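Local coordinates for protein beta-lactamase (Klebsiella pneumoniae, PDB 6KA5) that probably hydrolyses the beta-lactam ring of antibiotics to a substituted beta-amino acid, as a serine enzyme of class C, at residues 156-161 with 225-230. Residues are numbered along the deposited sequence; the frame is centred on the assembly and turned at random.
With 1S7 ((2R)-2-{(1S)-1-methoxy-2-oxo-1-[(thiophen-2-ylacetyl)amino]ethyl}-5-methylidene-5,6-dihydro-2H-1,3-thiazine-4-carboxylic acid), chain B.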
loop_
_atom_site.group_PDB
_atom_site.type_symbol
_atom_site.label_atom_id
_atom_site.label_comp_id
_atom_site.label_asym_id
_atom_site.label_seq_id
_atom_site.Cartn_x
_atom_site.Cartn_y
_atom_site.Cartn_z
ATOM N N TYR A 156 -4.879 -1.121 -12.688
ATOM C CA TYR A 156 -4.500 -0.500 -11.424
ATOM C C TYR A 156 -4.838 0.978 -11.478
ATOM O O TYR A 156 -4.508 1.660 -12.459
ATOM C CB TYR A 156 -3.004 -0.717 -11.208
ATOM C CG TYR A 156 -2.445 -0.334 -9.871
ATOM C CD1 TYR A 156 -2.109 0.980 -9.595
ATOM C CD2 TYR A 156 -2.182 -1.285 -8.912
ATOM C CE1 TYR A 156 -1.535 1.332 -8.409
ATOM C CE2 TYR A 156 -1.608 -0.925 -7.690
ATOM C CZ TYR A 156 -1.286 0.379 -7.458
ATOM O OH TYR A 156 -0.708 0.780 -6.264
ATOM N N SER A 157 -5.519 1.477 -10.439
ATOM C CA SER A 157 -6.094 2.824 -10.511
ATOM C C SER A 157 -5.977 3.596 -9.203
ATOM O O SER A 157 -6.506 3.161 -8.171
ATOM C CB SER A 157 -7.574 2.741 -10.922
ATOM O OG SER A 157 -8.117 4.056 -11.016
ATOM N N ASN A 158 -5.386 4.802 -9.267
ATOM C CA ASN A 158 -5.465 5.710 -8.118
ATOM C C ASN A 158 -6.865 6.259 -7.933
ATOM O O ASN A 158 -7.244 6.604 -6.810
ATOM C CB ASN A 158 -4.539 6.920 -8.272
ATOM C CG ASN A 158 -3.109 6.584 -8.102
ATOM O OD1 ASN A 158 -2.745 5.487 -7.678
ATOM N ND2 ASN A 158 -2.263 7.548 -8.443
ATOM N N ILE A 159 -7.621 6.412 -9.025
ATOM C CA ILE A 159 -8.950 7.007 -8.924
ATOM C C ILE A 159 -9.899 6.033 -8.244
ATOM O O ILE A 159 -10.662 6.407 -7.348
ATOM C CB ILE A 159 -9.487 7.404 -10.312
ATOM C CG1 ILE A 159 -8.481 8.251 -11.085
ATOM C CG2 ILE A 159 -10.820 8.169 -10.156
ATOM C CD1 ILE A 159 -8.887 8.500 -12.547
ATOM N N GLY A 160 -9.854 4.763 -8.646
ATOM C CA GLY A 160 -10.649 3.760 -7.960
ATOM C C GLY A 160 -10.326 3.661 -6.478
ATOM O O GLY A 160 -11.230 3.548 -5.640
ATOM N N THR A 161 -9.028 3.667 -6.142
ATOM C CA THR A 161 -8.618 3.636 -4.740
ATOM C C THR A 161 -9.173 4.833 -3.994
ATOM O O THR A 161 -9.647 4.706 -2.853
ATOM C CB THR A 161 -7.094 3.615 -4.652
ATOM O OG1 THR A 161 -6.610 2.524 -5.445
ATOM C CG2 THR A 161 -6.666 3.421 -3.193
ATOM N N ASN A 225 -4.739 11.464 -0.487
ATOM C CA ASN A 225 -4.464 10.779 0.775
ATOM C C ASN A 225 -4.783 9.302 0.665
ATOM O O ASN A 225 -4.024 8.452 1.159
ATOM C CB ASN A 225 -5.273 11.368 1.925
ATOM C CG ASN A 225 -4.692 12.661 2.457
ATOM O OD1 ASN A 225 -3.486 12.909 2.378
ATOM N ND2 ASN A 225 -5.567 13.493 3.016
ATOM N N GLU A 226 -5.885 8.987 -0.015
ATOM C CA GLU A 226 -6.324 7.602 -0.146
ATOM C C GLU A 226 -5.297 6.779 -0.913
ATOM O O GLU A 226 -5.053 5.606 -0.590
ATOM C CB GLU A 226 -7.673 7.568 -0.878
ATOM C CG GLU A 226 -8.929 8.071 -0.113
ATOM C CD GLU A 226 -9.118 9.587 -0.079
ATOM O OE1 GLU A 226 -8.193 10.367 -0.415
ATOM O OE2 GLU A 226 -10.242 10.019 0.333
ATOM N N ALA A 227 -4.740 7.356 -1.980
ATOM C CA ALA A 227 -3.901 6.597 -2.899
ATOM C C ALA A 227 -2.421 6.643 -2.568
ATOM O O ALA A 227 -1.736 5.640 -2.788
ATOM C CB ALA A 227 -4.126 7.083 -4.340
ATOM N N TYR A 228 -1.892 7.769 -2.043
ATOM C CA TYR A 228 -0.443 7.884 -1.892
ATOM C C TYR A 228 -0.028 8.787 -0.729
ATOM O O TYR A 228 1.090 9.309 -0.744
ATOM C CB TYR A 228 0.195 8.425 -3.229
ATOM C CG TYR A 228 -0.418 9.719 -3.769
ATOM C CD1 TYR A 228 -0.015 10.957 -3.290
ATOM C CD2 TYR A 228 -1.401 9.689 -4.752
ATOM C CE1 TYR A 228 -0.587 12.147 -3.785
ATOM C CE2 TYR A 228 -1.959 10.866 -5.256
ATOM C CZ TYR A 228 -1.556 12.082 -4.752
ATOM O OH TYR A 228 -2.125 13.240 -5.248
ATOM N N GLY A 229 -0.883 8.997 0.274
ATOM C CA GLY A 229 -0.592 10.030 1.266
ATOM C C GLY A 229 0.204 9.671 2.517
ATOM O O GLY A 229 0.560 10.585 3.276
ATOM N N ILE A 230 0.516 8.402 2.765
ATOM C CA ILE A 230 1.075 8.005 4.066
ATOM C C ILE A 230 2.572 8.290 4.145
ATOM O O ILE A 230 3.344 7.979 3.214
ATOM C CB ILE A 230 0.781 6.524 4.344
ATOM C CG1 ILE A 230 -0.719 6.294 4.503
ATOM C CG2 ILE A 230 1.543 6.040 5.581
ATOM C CD1 ILE A 230 -1.268 6.791 5.840
HETATM C C 1S7 B . 0.624 5.591 -9.149
HETATM N N 1S7 B . 2.717 6.024 -7.484
HETATM O O 1S7 B . 0.894 4.712 -8.060
HETATM S S 1S7 B . 0.754 9.359 -7.635
HETATM C C1 1S7 B . 2.196 4.652 -7.620
HETATM O O1 1S7 B . 1.621 6.453 -5.508
HETATM S S1 1S7 B . 2.494 2.540 -9.329
HETATM C C2 1S7 B . 2.325 6.875 -6.353
HETATM N N2 1S7 B . 3.693 4.872 -9.556
HETATM C C3 1S7 B . 2.886 8.301 -6.254
HETATM C C4 1S7 B . 2.272 9.150 -7.423
HETATM O O4 1S7 B . 3.292 3.819 -5.727
HETATM C C5 1S7 B . 2.974 9.847 -8.502
HETATM O O5 1S7 B . 4.454 6.559 -11.839
HETATM C C6 1S7 B . 1.877 10.556 -9.440
HETATM O O6 1S7 B . 5.849 5.033 -12.662
HETATM C C7 1S7 B . 0.568 10.257 -8.908
HETATM C C8 1S7 B . 3.210 3.889 -8.593
HETATM C C9 1S7 B . 3.707 1.756 -10.192
HETATM C C10 1S7 B . 4.369 2.642 -11.286
HETATM C C11 1S7 B . 5.115 2.131 -12.275
HETATM C C13 1S7 B . 4.313 4.354 -10.915
HETATM C C14 1S7 B . 2.238 3.891 -6.307
HETATM C C15 1S7 B . 4.900 5.375 -11.863
HETATM O O HOH W 1 -1.008 5.474 -5.492
#
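Glu226 and Thr161 meet where the short helix 224-228 packs against the first turn of helix 158-171, whose start carries the Tyr-Ser-Asn motif of the class C beta-lactamase active site: Tyr156 and Ser157 just before it, Asn158 in its first turn. The backbone O of Glu226 lies 3.8 Å from Thr161 CG2, and its CB rests near Thr161 O before the chain bends at chi2 (81°) and carries the carboxylate away. Thr161 OG1 bonds Ser157 O at 2.8 Å, while the CG2 branch, anti to the backbone N, faces helix 224-228. Ala227, nearest in register to Asn158, packs CB against Asn158 CG at 3.9 Å. Next to this van der Waals contact a water lies 2.8 Å from both Ala227 O and Asn158 OD1 and bridges the two segments; OD1 also accepts from Lys74 NZ, so the water and the lysine share this oxygen. Tyr228 sits with CG between its backbone N and carbonyl carbon (chi1 53°), which lays the ring beside the bound cephamycin-derived 1S7. The thiophene sulfur S approaches the ring obliquely, 3.6 Å from Tyr228 CD2, while Tyr228 OH is hydrogen-bonded to Glu221 N. Asn158 flanks the thiophene from helix 158-171, so the two segments together line the pocket for this side chain of the ligand: Asn158 ND2 stands 3.6 Å from 1S7 S, and Tyr228 CB 3.3 Å from the amide oxygen O1.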